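Local coordinates for ABC transporter substrate-binding protein (Staphylococcus aureus subsp. aureus NCTC 8325, PDB 3UN6) that binds zinc and probably serves as the extracytoplasmic substrate-binding component of an ABC-type import system, its natural ligand not being established, at residues P178-L181 against R185-G188; D283-P288 against S316-A321. One frame throughout, in Å; residues are numbered along the deposited sequence.

Contact 1: residues P178-L181 against R185-G188; sequences PAAL and RITG
A180 and L181, on the last turn of helix 177-182, meet R185 and I186 in the tight helix-to-strand connection of an alpha/beta lobe of the periplasmic-binding-protein fold. The chain leaves the helix, turns sharply within a few residues and enters strand 188-192, and one backbone bond pins the turn: R185 N donates to A180 O over 2.8 Å, with an N-H...O angle of 157°. The R185 chain, extended from CG to NE, runs alongside the helix end. Its CB lies 3.5 Å from A180 O and its CD packs along the backbone beside A180 CA, while its guanidinium forms a salt bridge with E183 in the turn itself.

I186 turns its CG1 branch to the helix end: CG1 takes the crowded position between backbone N and carbonyl carbon (chi1 52°), which brings CD1 to 3.8 Å from A180 CB, methyl against methyl. The I186 carbonyl oxygen accepts a hydrogen bond from Q123, and the backbone of T187 pairs with H139, so the chain after the turn is already fastened to neighbouring segments before the strand begins at G188. The CD1 methyl of L181 packs on this same backbone, 3.5 Å from T187 O and 3.8 Å from G188 CA.

Contact 2: residues D283-P288 against S316-A321; sequences DLTIKP and SLYKEA
Y318 lays its phenol ring against the backbone of L284, whose carbonyl carbon sits 3.8 Å above one ring face and is displaced toward the rim. The ring gets there because CG stands anti to the backbone N of Y318 (chi1 -171°), which carries it off helix 316-320 toward the 283-288 loop. At its far end the hydroxyl receives a hydrogen bond from L284 N, 2.8 Å from N to OH and nearly straight at 172°. One tyrosine thus supplies both the packing surface and the hydroxyl that ties helix 316-320 to the loop. L284 CB adds an apolar touch, 4.0 Å from Y318 CZ.

The loop that receives the ring is itself shaped by an Asx turn. D283 OD1 accepts from T285 N at 2.9 Å and from T285 OG1 at 2.6 Å, receiving the hydroxyl on its syn lone pair, the side of the other oxygen, and the amide nearly along its C-O bond. Two donors on one carboxylate oxygen hold the loop in shape and place T285 OG1 3.3 Å from Y318 CE2, with the two side chains crossing at about a right angle. The carboxylate plane of D283 is tilted 10° from the plane of the Y318 ring.

In the fold, the loop runs from strand 279-280 to helix 288-300, and L284 pairs through its backbone with L112 on strand 112-122. Helix 234-250 links the two sides: its Y244 packs on L284, while K245 makes a cation-pi contact with the Y318 ring and also donates to the carbonyl oxygens of Y318 and A321.

Contacts 1 and 2 lie on opposite sides of the chain's centre, their centres 37 Å apart and their nearest atoms about 25 Å apart, and they do not touch. They follow in series: 178-188 is complete long before 283-288 opens. Contact 1 joins neighbours in sequence, a helix and the loop leading into the next strand, whereas contact 2 brings a C-terminal helix back onto a loop 28 residues earlier. Strand 112-122 connects their surroundings, pairing with strand 188-192, which begins at G188 of contact 1, and with L284 in contact 2. The I186 side chain is about 13 Å, and the L284 side chain about 12 Å, from a bound zinc ion; H46, C220 and C221 supply the zinc ligands.

Contact 1: residues P178-L181 against R185-G188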
loop_
_atom_site.group_PDB
_atom_site.type_symbol
_atom_site.label_atom_id
_atom_site.label_comp_id
_atom_site.label_asym_id
_atom_site.label_seq_id
_atom_site.Cartn_x
_atom_site.Cartn_y
_atom_site.Cartn_z
ATOM N N PRO A 178 9.045 -12.380 7.024
ATOM C CA PRO A 178 8.815 -13.619 7.794
ATOM C C PRO A 178 10.096 -14.343 8.194
ATOM O O PRO A 178 10.223 -14.772 9.332
ATOM C CB PRO A 178 7.993 -14.481 6.834
ATOM C CG PRO A 178 7.254 -13.512 6.030
ATOM C CD PRO A 178 8.208 -12.343 5.817
ATOM N N ALA A 179 11.042 -14.465 7.275
ATOM C CA ALA A 179 12.308 -15.124 7.571
ATOM C C ALA A 179 13.114 -14.324 8.588
ATOM O O ALA A 179 13.724 -14.900 9.508
ATOM C CB ALA A 179 13.115 -15.329 6.286
ATOM N N ALA A 180 13.133 -13.001 8.423
ATOM C CA ALA A 180 13.856 -12.123 9.352
ATOM C C ALA A 180 13.302 -12.243 10.777
ATOM O O ALA A 180 14.056 -12.177 11.760
ATOM C CB ALA A 180 13.813 -10.680 8.883
ATOM N N LEU A 181 11.986 -12.407 10.876
ATOM C CA LEU A 181 11.298 -12.575 12.161
ATOM C C LEU A 181 11.609 -13.947 12.771
ATOM O O LEU A 181 12.101 -14.019 13.897
ATOM C CB LEU A 181 9.769 -12.421 11.985
ATOM C CG LEU A 181 8.924 -12.388 13.253
ATOM C CD1 LEU A 181 9.389 -11.239 14.141
ATOM C CD2 LEU A 181 7.445 -12.258 12.931
ATOM N N ARG A 185 16.066 -11.676 13.716
ATOM C CA ARG A 185 16.873 -10.523 13.332
ATOM C C ARG A 185 16.060 -9.276 13.678
ATOM O O ARG A 185 16.600 -8.184 13.772
ATOM C CB ARG A 185 17.199 -10.555 11.850
ATOM C CG ARG A 185 17.785 -11.877 11.388
ATOM C CD ARG A 185 17.899 -11.954 9.864
ATOM N NE ARG A 185 18.189 -13.325 9.437
ATOM C CZ ARG A 185 19.385 -13.795 9.101
ATOM N NH1 ARG A 185 20.452 -13.010 9.082
ATOM N NH2 ARG A 185 19.509 -15.067 8.749
ATOM N N ILE A 186 14.755 -9.461 13.862
ATOM C CA ILE A 186 13.847 -8.386 14.253
ATOM C C ILE A 186 12.889 -8.920 15.301
ATOM O O ILE A 186 12.748 -10.127 15.436
ATOM C CB ILE A 186 13.066 -7.771 13.040
ATOM C CG1 ILE A 186 12.364 -8.849 12.221
ATOM C CG2 ILE A 186 14.010 -6.979 12.125
ATOM C CD1 ILE A 186 11.682 -8.294 10.942
ATOM N N THR A 187 12.294 -8.004 16.064
ATOM C CA THR A 187 11.319 -8.291 17.125
ATOM C C THR A 187 9.947 -8.376 16.473
ATOM O O THR A 187 9.056 -9.092 16.927
ATOM C CB THR A 187 11.193 -7.097 18.120
ATOM O OG1 THR A 187 12.484 -6.638 18.534
ATOM C CG2 THR A 187 10.340 -7.463 19.343
ATOM N N GLY A 188 9.769 -7.603 15.417
ATOM C CA GLY A 188 8.497 -7.599 14.701
ATOM C C GLY A 188 8.574 -6.780 13.443
ATOM O O GLY A 188 9.652 -6.332 13.038
#

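Contact 2: residues D283-P288 against S316-A321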
loop_
_atom_site.group_PDB
_atom_site.type_symbol
_atom_site.label_atom_id
_atom_site.label_comp_id
_atom_site.label_asym_id
_atom_site.label_seq_id
_atom_site.Cartn_x
_atom_site.Cartn_y
_atom_site.Cartn_z
ATOM N N ASP A 283 -15.184 2.884 -2.255
ATOM C CA ASP A 283 -14.910 4.261 -2.634
ATOM C C ASP A 283 -13.433 4.510 -2.422
ATOM O O ASP A 283 -12.953 4.512 -1.284
ATOM C CB ASP A 283 -15.758 5.209 -1.779
ATOM C CG ASP A 283 -15.541 6.673 -2.119
ATOM O OD1 ASP A 283 -14.582 7.015 -2.852
ATOM O OD2 ASP A 283 -16.333 7.487 -1.622
ATOM N N LEU A 284 -12.708 4.705 -3.518
ATOM C CA LEU A 284 -11.282 4.899 -3.450
ATOM C C LEU A 284 -10.870 6.369 -3.683
ATOM O O LEU A 284 -9.752 6.658 -4.111
ATOM C CB LEU A 284 -10.584 3.941 -4.438
ATOM C CG LEU A 284 -10.796 2.452 -4.190
ATOM C CD1 LEU A 284 -10.123 1.599 -5.298
ATOM C CD2 LEU A 284 -10.266 2.025 -2.831
ATOM N N THR A 285 -11.775 7.302 -3.398
ATOM C CA THR A 285 -11.457 8.732 -3.492
ATOM C C THR A 285 -10.338 9.062 -2.496
ATOM O O THR A 285 -10.381 8.614 -1.339
ATOM C CB THR A 285 -12.658 9.569 -3.081
ATOM O OG1 THR A 285 -13.763 9.285 -3.940
ATOM C CG2 THR A 285 -12.356 11.098 -3.158
ATOM N N ILE A 286 -9.345 9.825 -2.931
ATOM C CA ILE A 286 -8.330 10.330 -2.022
ATOM C C ILE A 286 -8.930 11.609 -1.431
ATOM O O ILE A 286 -8.950 12.658 -2.072
ATOM C CB ILE A 286 -7.022 10.687 -2.718
ATOM C CG1 ILE A 286 -6.371 9.432 -3.328
ATOM C CG2 ILE A 286 -6.083 11.327 -1.712
ATOM C CD1 ILE A 286 -5.055 9.735 -4.106
ATOM N N LYS A 287 -9.463 11.513 -0.234
ATOM C CA LYS A 287 -10.127 12.652 0.369
ATOM C C LYS A 287 -9.137 13.606 1.009
ATOM O O LYS A 287 -8.088 13.183 1.535
ATOM C CB LYS A 287 -11.173 12.199 1.384
ATOM C CG LYS A 287 -12.293 11.392 0.775
ATOM C CD LYS A 287 -13.308 11.037 1.818
ATOM C CE LYS A 287 -14.281 9.993 1.324
ATOM N NZ LYS A 287 -15.299 9.690 2.390
ATOM N N PRO A 288 -9.437 14.902 0.939
ATOM C CA PRO A 288 -8.553 15.881 1.554
ATOM C C PRO A 288 -8.265 15.572 3.034
ATOM O O PRO A 288 -7.116 15.668 3.488
ATOM C CB PRO A 288 -9.343 17.181 1.431
ATOM C CG PRO A 288 -10.163 17.006 0.172
ATOM C CD PRO A 288 -10.514 15.529 0.143
ATOM N N SER A 316 -9.789 14.685 -10.138
ATOM C CA SER A 316 -10.843 14.823 -11.175
ATOM C C SER A 316 -11.202 13.528 -11.921
ATOM O O SER A 316 -12.375 13.263 -12.197
ATOM C CB SER A 316 -10.485 15.925 -12.192
ATOM O OG SER A 316 -9.261 15.627 -12.865
ATOM N N LEU A 317 -10.201 12.727 -12.266
ATOM C CA LEU A 317 -10.438 11.489 -13.029
ATOM C C LEU A 317 -11.341 10.515 -12.290
ATOM O O LEU A 317 -12.263 9.954 -12.884
ATOM C CB LEU A 317 -9.115 10.803 -13.444
ATOM C CG LEU A 317 -8.406 11.284 -14.743
ATOM C CD1 LEU A 317 -7.975 12.732 -14.674
ATOM C CD2 LEU A 317 -7.202 10.391 -15.077
ATOM N N TYR A 318 -11.102 10.338 -10.997
ATOM C CA TYR A 318 -11.899 9.416 -10.214
ATOM C C TYR A 318 -13.285 9.986 -9.936
ATOM O O TYR A 318 -14.267 9.256 -9.968
ATOM C CB TYR A 318 -11.183 9.048 -8.906
ATOM C CG TYR A 318 -11.867 7.943 -8.155
ATOM C CD1 TYR A 318 -11.558 6.606 -8.419
ATOM C CD2 TYR A 318 -12.829 8.219 -7.207
ATOM C CE1 TYR A 318 -12.180 5.593 -7.753
ATOM C CE2 TYR A 318 -13.469 7.187 -6.519
ATOM C CZ TYR A 318 -13.140 5.884 -6.798
ATOM O OH TYR A 318 -13.771 4.843 -6.148
ATOM N N LYS A 319 -13.366 11.288 -9.672
ATOM C CA LYS A 319 -14.654 11.923 -9.411
ATOM C C LYS A 319 -15.549 11.890 -10.647
ATOM O O LYS A 319 -16.726 11.579 -10.547
ATOM C CB LYS A 319 -14.458 13.373 -8.949
ATOM C CG LYS A 319 -15.734 14.183 -8.966
ATOM C CD LYS A 319 -15.479 15.609 -8.592
ATOM C CE LYS A 319 -16.764 16.428 -8.653
ATOM N NZ LYS A 319 -16.541 17.838 -8.209
ATOM N N GLU A 320 -14.991 12.194 -11.814
ATOM C CA GLU A 320 -15.778 12.203 -13.056
ATOM C C GLU A 320 -16.160 10.804 -13.524
ATOM O O GLU A 320 -17.154 10.647 -14.215
ATOM C CB GLU A 320 -15.029 12.895 -14.185
ATOM C CG GLU A 320 -14.737 14.357 -13.940
ATOM C CD GLU A 320 -13.916 14.962 -15.068
ATOM O OE1 GLU A 320 -13.927 14.392 -16.191
ATOM O OE2 GLU A 320 -13.265 16.003 -14.828
ATOM N N ALA A 321 -15.362 9.804 -13.167
ATOM C CA ALA A 321 -15.653 8.428 -13.560
ATOM C C ALA A 321 -16.960 8.013 -12.904
ATOM O O ALA A 321 -17.204 8.335 -11.733
ATOM C CB ALA A 321 -14.528 7.483 -13.144
#